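Local structure of putative hexose oxidase (Nonomuraea sp. ATCC 39727, 5AWV) at residues S293-G298 against S307-P312; K365-Y370 against W444-Y449; G369-R374 against N463-G468. The protein probably oxidises a sugar carried by glycopeptide antibiotics such as teicoplanin, which it binds, with the help of covalently attached FAD. All blocks are in the same frame, centred on the assembly; numbering follows the deposited sequence.

Contact 1: S293-G298 against S307-P312; sequences SQLMIG and SGFMMP
The carbonyl oxygen of M296 is held twice by the facing strand. M310 N donates to M296 O at 2.9 Å, in the plane of the carbonyl, and F309 CA adds a CA-H...O contact to M296 O at 3.2 Å. The reverse bond, M296 N to M310 O, is the straightest here, 2.8 Å long with an N-H...O angle of 161°. Together they make M296 and M310 a hydrogen-bonded antiparallel pair, followed by I297 and F309 as a non-hydrogen-bonded one. Q294 N to P312 O extends the ladder, for proline can still accept although it cannot donate. At the other end G298 N to G308 O is weak. Both glycines suit this end: a CB on G298 would clash with G308 O, and at the backbone angles of G308 (phi 94°) a CB would press against the carbonyl oxygen of the residue before it, S307.

On the M296 face, two flexible thioether chains lie side by side. M296 bends at chi3 (81°) while M310 runs extended, and their CE methyls meet at 4.0 Å. The side chains of M296 and P312 cross at about a right angle, SD lying 3.6 Å from P312 CD. On the opposite face I297 sends CG2 over one face of the F309 ring, displaced toward its rim, a CH-pi contact 4.2 Å from the centroid; L295 CD1 reaches the edge of the same ring. Branched aliphatic side chains thus fit both face and edge of the phenylalanine.

Q294, M296 and P312 touch the bound glycopeptide. This beta hairpin lies within the seven-stranded antiparallel sheet: strand 395-402 continues it beyond 293-298 and strand 249-257 beyond 307-312, while helix 264-280 packs on L295, I297 and F309.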
# COMPACT_ATOMS: atom_id res chain seq x y z
N SER A 293 16.79 -5.45 6.05
CA SER A 293 17.48 -5.60 4.77
C SER A 293 16.62 -6.28 3.79
O SER A 293 15.63 -6.94 4.14
CB SER A 293 18.79 -6.37 4.98
OG SER A 293 18.53 -7.72 5.33
N GLN A 294 16.96 -6.12 2.53
CA GLN A 294 16.39 -7.00 1.56
C GLN A 294 17.34 -7.49 0.51
O GLN A 294 18.09 -6.69 -0.03
CB GLN A 294 15.14 -6.38 0.90
CG GLN A 294 15.29 -5.21 0.04
CD GLN A 294 13.93 -4.83 -0.63
OE1 GLN A 294 12.87 -5.12 -0.15
NE2 GLN A 294 14.01 -4.17 -1.74
N LEU A 295 17.28 -8.77 0.26
CA LEU A 295 18.15 -9.42 -0.70
C LEU A 295 17.49 -9.45 -2.03
O LEU A 295 16.52 -10.12 -2.23
CB LEU A 295 18.61 -10.78 -0.17
CG LEU A 295 19.55 -11.62 -1.11
CD1 LEU A 295 20.86 -10.88 -1.44
CD2 LEU A 295 19.83 -12.97 -0.55
N MET A 296 18.04 -8.70 -2.98
CA MET A 296 17.42 -8.52 -4.26
C MET A 296 18.25 -9.30 -5.28
O MET A 296 19.41 -8.95 -5.50
CB MET A 296 17.36 -7.08 -4.59
CG MET A 296 16.55 -6.22 -3.55
SD MET A 296 16.95 -4.46 -3.62
CE MET A 296 15.92 -4.10 -5.01
N ILE A 297 17.68 -10.36 -5.81
CA ILE A 297 18.35 -11.30 -6.67
C ILE A 297 17.75 -11.04 -8.04
O ILE A 297 16.82 -11.72 -8.48
CB ILE A 297 18.18 -12.73 -6.24
CG1 ILE A 297 18.51 -12.94 -4.76
CG2 ILE A 297 19.04 -13.66 -7.10
CD1 ILE A 297 18.01 -14.24 -4.24
N GLY A 298 18.33 -10.06 -8.73
CA GLY A 298 17.82 -9.56 -9.99
C GLY A 298 18.88 -9.54 -11.07
O GLY A 298 20.08 -9.61 -10.77
N SER A 307 17.71 -2.34 -9.97
CA SER A 307 17.95 -3.62 -10.59
C SER A 307 19.22 -4.20 -10.07
O SER A 307 19.91 -3.59 -9.28
CB SER A 307 17.97 -3.46 -12.12
OG SER A 307 19.21 -2.97 -12.60
N GLY A 308 19.52 -5.41 -10.48
CA GLY A 308 20.75 -6.07 -10.08
C GLY A 308 20.61 -6.96 -8.88
O GLY A 308 19.49 -7.31 -8.45
N PHE A 309 21.77 -7.37 -8.41
CA PHE A 309 21.97 -8.37 -7.40
C PHE A 309 22.61 -7.65 -6.25
O PHE A 309 23.81 -7.33 -6.29
CB PHE A 309 22.88 -9.46 -7.99
CG PHE A 309 22.86 -10.77 -7.24
CD1 PHE A 309 22.33 -10.92 -5.92
CD2 PHE A 309 23.43 -11.88 -7.81
CE1 PHE A 309 22.40 -12.09 -5.27
CE2 PHE A 309 23.41 -13.11 -7.18
CZ PHE A 309 22.89 -13.23 -5.90
N MET A 310 21.81 -7.29 -5.22
CA MET A 310 22.27 -6.44 -4.16
C MET A 310 21.41 -6.59 -2.89
O MET A 310 20.35 -7.16 -2.95
CB MET A 310 22.23 -5.01 -4.63
CG MET A 310 20.89 -4.58 -5.14
SD MET A 310 20.93 -2.80 -5.28
CE MET A 310 19.44 -2.71 -6.22
N MET A 311 21.89 -6.03 -1.79
CA MET A 311 21.24 -6.18 -0.49
C MET A 311 21.36 -4.88 0.24
O MET A 311 22.35 -4.64 0.95
CB MET A 311 21.80 -7.36 0.29
CG MET A 311 21.09 -7.61 1.60
SD MET A 311 21.70 -9.01 2.55
CE MET A 311 23.12 -8.25 3.33
N PRO A 312 20.39 -4.00 0.06
CA PRO A 312 20.40 -2.82 0.92
C PRO A 312 20.11 -3.22 2.38
O PRO A 312 19.31 -4.18 2.65
CB PRO A 312 19.25 -1.93 0.35
CG PRO A 312 18.93 -2.56 -0.96
CD PRO A 312 19.35 -3.97 -0.97

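Contact 2: K365-Y370 against W444-Y449; sequences KTKAGY and WVRKLY. With N1L (2-amino-2-deoxy-beta-D-glucopyranuronic acid), chain B.
Polar contact comes first from Y449, whose hydroxyl donates to A368 O at 2.6 Å, approaching from above the carbonyl plane. Water 1 closes a small circuit: it donates to Y449 OH and accepts from A368 N at 2.9 Å. Tyrosine suits the place because its long, rigid ring carries a hydroxyl from the helix to the strand backbone.

The ring also offers a face to K367. CE of K367 lies over it, offset toward the rim and 3.6 Å from the centroid of the Y449 ring, a CH-pi contact; NZ follows as a cation-pi partner at 4.4 Å from that centroid. Bends at chi3 (59°) and chi4 (73°) fold the lysine back over the ring, while its ammonium is paired with D477 and D475.

In the fold, 365-370 belongs to the outermost strand 363-371 of the antiparallel sheet, and the 444-449 part of helix 438-452 runs almost parallel to the 365-370 segment, their axes 9° apart. K365, K367 and G369 bond to strand 424-432, so the backbone of A368 faces the edge, where tyrosine and water take it up.

Apolar packing is lighter. V445 CG1 touches K365 CG at 3.9 Å and also the methylene CD of K367, the aliphatic stems of both lysines serving as hydrocarbon.

Ligand contact falls to T366, which points away from the helix: its OG1 lies 2.7 Å from N1L O3, in the aminoglucuronic acid pocket.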
# COMPACT_ATOMS: atom_id res chain seq x y z
N LYS A 365 4.55 -8.22 -13.23
CA LYS A 365 3.81 -9.23 -12.48
C LYS A 365 4.66 -9.66 -11.31
O LYS A 365 5.84 -10.04 -11.49
CB LYS A 365 3.56 -10.45 -13.35
CG LYS A 365 3.01 -11.67 -12.68
CD LYS A 365 1.60 -11.46 -12.33
CE LYS A 365 0.97 -12.71 -11.78
NZ LYS A 365 -0.39 -12.35 -11.29
N THR A 366 4.07 -9.60 -10.11
CA THR A 366 4.72 -10.00 -8.94
C THR A 366 3.90 -11.10 -8.30
O THR A 366 2.65 -11.01 -8.24
CB THR A 366 4.84 -8.83 -7.94
OG1 THR A 366 5.62 -7.79 -8.46
CG2 THR A 366 5.48 -9.28 -6.63
N LYS A 367 4.54 -12.16 -7.89
CA LYS A 367 3.94 -13.28 -7.18
C LYS A 367 4.60 -13.30 -5.83
O LYS A 367 5.73 -12.79 -5.70
CB LYS A 367 4.10 -14.59 -7.94
CG LYS A 367 3.58 -14.49 -9.36
CD LYS A 367 3.77 -15.67 -10.26
CE LYS A 367 3.14 -16.91 -9.73
NZ LYS A 367 1.64 -16.91 -9.83
N ALA A 368 3.98 -13.87 -4.82
CA ALA A 368 4.51 -13.69 -3.42
C ALA A 368 4.25 -14.88 -2.50
O ALA A 368 3.37 -15.71 -2.74
CB ALA A 368 3.82 -12.44 -2.82
N GLY A 369 5.06 -14.97 -1.46
CA GLY A 369 4.96 -15.98 -0.40
C GLY A 369 5.54 -15.42 0.88
O GLY A 369 6.36 -14.47 0.84
N TYR A 370 5.11 -15.95 2.02
CA TYR A 370 5.73 -15.73 3.28
C TYR A 370 6.67 -16.90 3.60
O TYR A 370 6.32 -18.04 3.36
CB TYR A 370 4.71 -15.71 4.37
CG TYR A 370 4.00 -14.41 4.55
CD1 TYR A 370 4.59 -13.40 5.33
CD2 TYR A 370 2.70 -14.23 4.07
CE1 TYR A 370 3.91 -12.21 5.57
CE2 TYR A 370 2.03 -13.02 4.31
CZ TYR A 370 2.63 -12.02 5.06
OH TYR A 370 2.03 -10.81 5.32
N TRP A 444 7.82 -17.13 -17.60
CA TRP A 444 9.06 -17.22 -16.84
C TRP A 444 8.78 -17.11 -15.32
O TRP A 444 9.20 -17.91 -14.54
CB TRP A 444 10.00 -16.13 -17.34
CG TRP A 444 11.28 -16.19 -16.57
CD1 TRP A 444 12.30 -17.05 -16.78
CD2 TRP A 444 11.60 -15.45 -15.36
NE1 TRP A 444 13.29 -16.88 -15.81
CE2 TRP A 444 12.91 -15.89 -14.94
CE3 TRP A 444 10.97 -14.42 -14.64
CZ2 TRP A 444 13.55 -15.40 -13.77
CZ3 TRP A 444 11.63 -13.89 -13.49
CH2 TRP A 444 12.90 -14.39 -13.07
N VAL A 445 8.03 -16.09 -14.91
CA VAL A 445 7.80 -15.90 -13.45
C VAL A 445 6.93 -17.02 -12.88
O VAL A 445 7.17 -17.49 -11.74
CB VAL A 445 7.25 -14.46 -13.21
CG1 VAL A 445 5.75 -14.37 -13.51
CG2 VAL A 445 7.54 -14.02 -11.81
N ARG A 446 5.95 -17.50 -13.67
CA ARG A 446 5.11 -18.57 -13.27
C ARG A 446 5.88 -19.88 -13.16
O ARG A 446 5.63 -20.66 -12.25
CB ARG A 446 3.87 -18.76 -14.15
CG ARG A 446 2.91 -17.61 -14.04
CD ARG A 446 1.91 -17.59 -15.18
NE ARG A 446 0.83 -16.67 -14.85
CZ ARG A 446 -0.01 -16.14 -15.73
NH1 ARG A 446 0.05 -16.45 -17.02
NH2 ARG A 446 -0.95 -15.32 -15.30
N LYS A 447 6.87 -20.08 -14.03
CA LYS A 447 7.68 -21.31 -13.91
C LYS A 447 8.54 -21.19 -12.64
O LYS A 447 8.64 -22.14 -11.92
CB LYS A 447 8.56 -21.57 -15.18
CG LYS A 447 9.38 -22.83 -15.13
CD LYS A 447 10.31 -22.98 -16.35
CE LYS A 447 11.12 -24.28 -16.18
NZ LYS A 447 12.31 -24.02 -15.30
N LEU A 448 9.19 -20.05 -12.43
CA LEU A 448 9.99 -19.78 -11.23
C LEU A 448 9.20 -20.11 -9.95
O LEU A 448 9.65 -20.89 -9.07
CB LEU A 448 10.44 -18.35 -11.25
CG LEU A 448 10.95 -17.74 -9.92
CD1 LEU A 448 12.19 -18.47 -9.47
CD2 LEU A 448 11.27 -16.27 -10.16
N TYR A 449 7.94 -19.63 -9.92
CA TYR A 449 7.10 -19.78 -8.74
C TYR A 449 6.70 -21.19 -8.55
O TYR A 449 6.89 -21.72 -7.49
CB TYR A 449 5.89 -18.84 -8.85
CG TYR A 449 5.10 -18.62 -7.60
CD1 TYR A 449 5.46 -17.59 -6.73
CD2 TYR A 449 3.85 -19.21 -7.45
CE1 TYR A 449 4.64 -17.22 -5.66
CE2 TYR A 449 3.02 -18.87 -6.39
CZ TYR A 449 3.44 -17.88 -5.48
OH TYR A 449 2.63 -17.55 -4.42
C1 N1L B . 8.25 -2.34 -5.76
C2 N1L B . 8.10 -3.64 -6.70
C3 N1L B . 6.93 -4.55 -6.30
C4 N1L B . 7.12 -4.90 -4.84
C5 N1L B . 6.98 -3.62 -3.98
C6 N1L B . 7.02 -3.90 -2.46
N2 N1L B . 7.95 -3.32 -8.12
O3 N1L B . 6.92 -5.83 -7.09
O4 N1L B . 6.15 -5.98 -4.41
O5 N1L B . 8.11 -2.71 -4.29
O6B N1L B . 8.32 -3.89 -1.88
O6A N1L B . 6.58 -5.17 -2.18
O HOH W 1 1.40 -14.90 -5.46

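Contact 3: G369-R374 against N463-G468; sequences GYLRKR and NDVSDG
An Asx turn at N463 shapes the loop that lies along the edge of strand 363-371, running opposite to it, with one backbone bridge between L371 and S466. N463 OD1 accepts twice, from S466 N at 2.8 Å, nearly along the C=O axis, and from V465 N, which comes from above the plane. Asparagine suits this place: its short amide can bend back onto the loop's own backbone.

Y370 uses both backbone groups. Its N donates to G468 O at 2.8 Å, and Y370 O takes D467 N at 3.0 Å as well as a bond from water 2, which also meets S466 OG. A positive phi of 73° favours glycine at G468, whose carbonyl turns in toward the strand. Farther along, R372 N donates to V465 O at 2.8 Å.

Two long cationic side chains clasp the turn. R372, bent at chi3, brings NH1 to N463 O at 3.2 Å, with the acceptor in the guanidinium plane, while NH2 pairs with D421. K373 runs its methylenes past D464 O, and its NZ meets D464 OD2 at 3.0 Å from above the carboxylate plane, a salt bridge. V465 and L371 lie side by side, CG1 of V465 3.9 Å from CD2 of L371; CG1 also touches R374 O. K373 O is buried here without a polar partner.

Strand 424-432 bonds to one side of strand 363-371, and the loop 463-468 takes the other; the asparagine-closed bend, with OD1 bonded to the amides two and three residues on, is a classic Asx motif.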
# COMPACT_ATOMS: atom_id res chain seq x y z
N GLY A 369 5.06 -14.97 -1.46
CA GLY A 369 4.96 -15.98 -0.40
C GLY A 369 5.54 -15.42 0.88
O GLY A 369 6.36 -14.47 0.84
N TYR A 370 5.11 -15.95 2.02
CA TYR A 370 5.73 -15.73 3.28
C TYR A 370 6.67 -16.90 3.60
O TYR A 370 6.32 -18.04 3.36
CB TYR A 370 4.71 -15.71 4.37
CG TYR A 370 4.00 -14.41 4.55
CD1 TYR A 370 4.59 -13.40 5.33
CD2 TYR A 370 2.70 -14.23 4.07
CE1 TYR A 370 3.91 -12.21 5.57
CE2 TYR A 370 2.03 -13.02 4.31
CZ TYR A 370 2.63 -12.02 5.06
OH TYR A 370 2.03 -10.81 5.32
N LEU A 371 7.79 -16.61 4.23
CA LEU A 371 8.67 -17.61 4.84
C LEU A 371 8.68 -17.55 6.34
O LEU A 371 9.00 -16.51 6.89
CB LEU A 371 10.11 -17.41 4.32
CG LEU A 371 10.28 -17.79 2.82
CD1 LEU A 371 11.63 -17.34 2.33
CD2 LEU A 371 10.05 -19.28 2.56
N ARG A 372 8.54 -18.73 6.98
CA ARG A 372 8.81 -18.95 8.41
C ARG A 372 10.20 -19.48 8.69
O ARG A 372 10.68 -19.32 9.78
CB ARG A 372 7.83 -19.98 9.01
CG ARG A 372 6.41 -19.63 8.79
CD ARG A 372 5.53 -20.83 9.15
NE ARG A 372 5.51 -20.92 10.63
CZ ARG A 372 5.17 -21.99 11.32
NH1 ARG A 372 4.88 -23.15 10.72
NH2 ARG A 372 5.13 -21.93 12.65
N LYS A 373 10.81 -20.11 7.71
CA LYS A 373 12.16 -20.68 7.76
C LYS A 373 12.77 -20.33 6.41
O LYS A 373 12.03 -19.91 5.50
CB LYS A 373 12.09 -22.18 7.92
CG LYS A 373 11.65 -22.59 9.26
CD LYS A 373 11.37 -24.08 9.23
CE LYS A 373 12.47 -24.91 9.81
NZ LYS A 373 12.00 -25.52 11.10
N ARG A 374 14.07 -20.54 6.24
CA ARG A 374 14.64 -20.33 4.93
C ARG A 374 14.08 -21.24 3.89
O ARG A 374 13.62 -22.39 4.13
CB ARG A 374 16.16 -20.47 4.96
CG ARG A 374 16.65 -21.92 5.16
CD ARG A 374 18.08 -21.95 4.69
NE ARG A 374 18.84 -23.15 4.93
CZ ARG A 374 18.99 -24.16 4.08
NH1 ARG A 374 18.35 -24.18 2.92
NH2 ARG A 374 19.85 -25.15 4.41
N ASN A 463 3.01 -24.35 5.63
CA ASN A 463 3.61 -25.58 6.20
C ASN A 463 4.73 -25.21 7.12
O ASN A 463 4.67 -24.14 7.69
CB ASN A 463 3.97 -26.58 5.08
CG ASN A 463 5.03 -26.07 4.13
OD1 ASN A 463 5.69 -25.05 4.34
ND2 ASN A 463 5.20 -26.82 3.02
N ASP A 464 5.73 -26.06 7.35
CA ASP A 464 6.83 -25.69 8.23
C ASP A 464 7.61 -24.54 7.70
O ASP A 464 8.21 -23.85 8.49
CB ASP A 464 7.84 -26.88 8.43
CG ASP A 464 8.58 -26.83 9.76
OD1 ASP A 464 7.93 -26.61 10.85
OD2 ASP A 464 9.84 -27.14 9.74
N VAL A 465 7.71 -24.42 6.37
CA VAL A 465 8.57 -23.46 5.77
C VAL A 465 7.81 -22.25 5.29
O VAL A 465 8.26 -21.12 5.53
CB VAL A 465 9.41 -24.04 4.58
CG1 VAL A 465 10.21 -22.94 3.91
CG2 VAL A 465 10.38 -25.08 5.12
N SER A 466 6.75 -22.48 4.58
CA SER A 466 5.95 -21.34 4.01
C SER A 466 4.71 -20.99 4.85
O SER A 466 4.23 -21.82 5.65
CB SER A 466 5.53 -21.66 2.60
OG SER A 466 6.66 -21.55 1.73
N ASP A 467 4.18 -19.76 4.62
CA ASP A 467 2.98 -19.34 5.31
C ASP A 467 1.96 -18.55 4.50
O ASP A 467 1.36 -17.63 5.00
CB ASP A 467 3.34 -18.63 6.64
CG ASP A 467 2.33 -18.90 7.72
OD1 ASP A 467 1.63 -19.96 7.64
OD2 ASP A 467 2.14 -18.05 8.61
N GLY A 468 1.71 -19.01 3.28
CA GLY A 468 0.80 -18.38 2.38
C GLY A 468 1.30 -17.07 1.78
O GLY A 468 2.49 -16.96 1.55
O HOH W 2 7.01 -19.07 0.77

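How the contacts relate
All three contacts draw on the same seven-stranded antiparallel sheet. Contact 1 lies in its interior, and contacts 2 and 3 share G369 and Y370 of its outermost strand, one gaining a helix and the other a loop. Centres of contacts 2 and 3 are 15 Å apart; contact 1 lies 16 Å from contact 2 and 20 Å from contact 3, centre to centre, without touching either. Each also lies near the sugar or the flavin: T366 of contact 2 meets N1L, the side chain of Q294 in contact 1 comes within about 5 Å of a bound N1L, and the side chain of Y370 is about 8 Å from FAD.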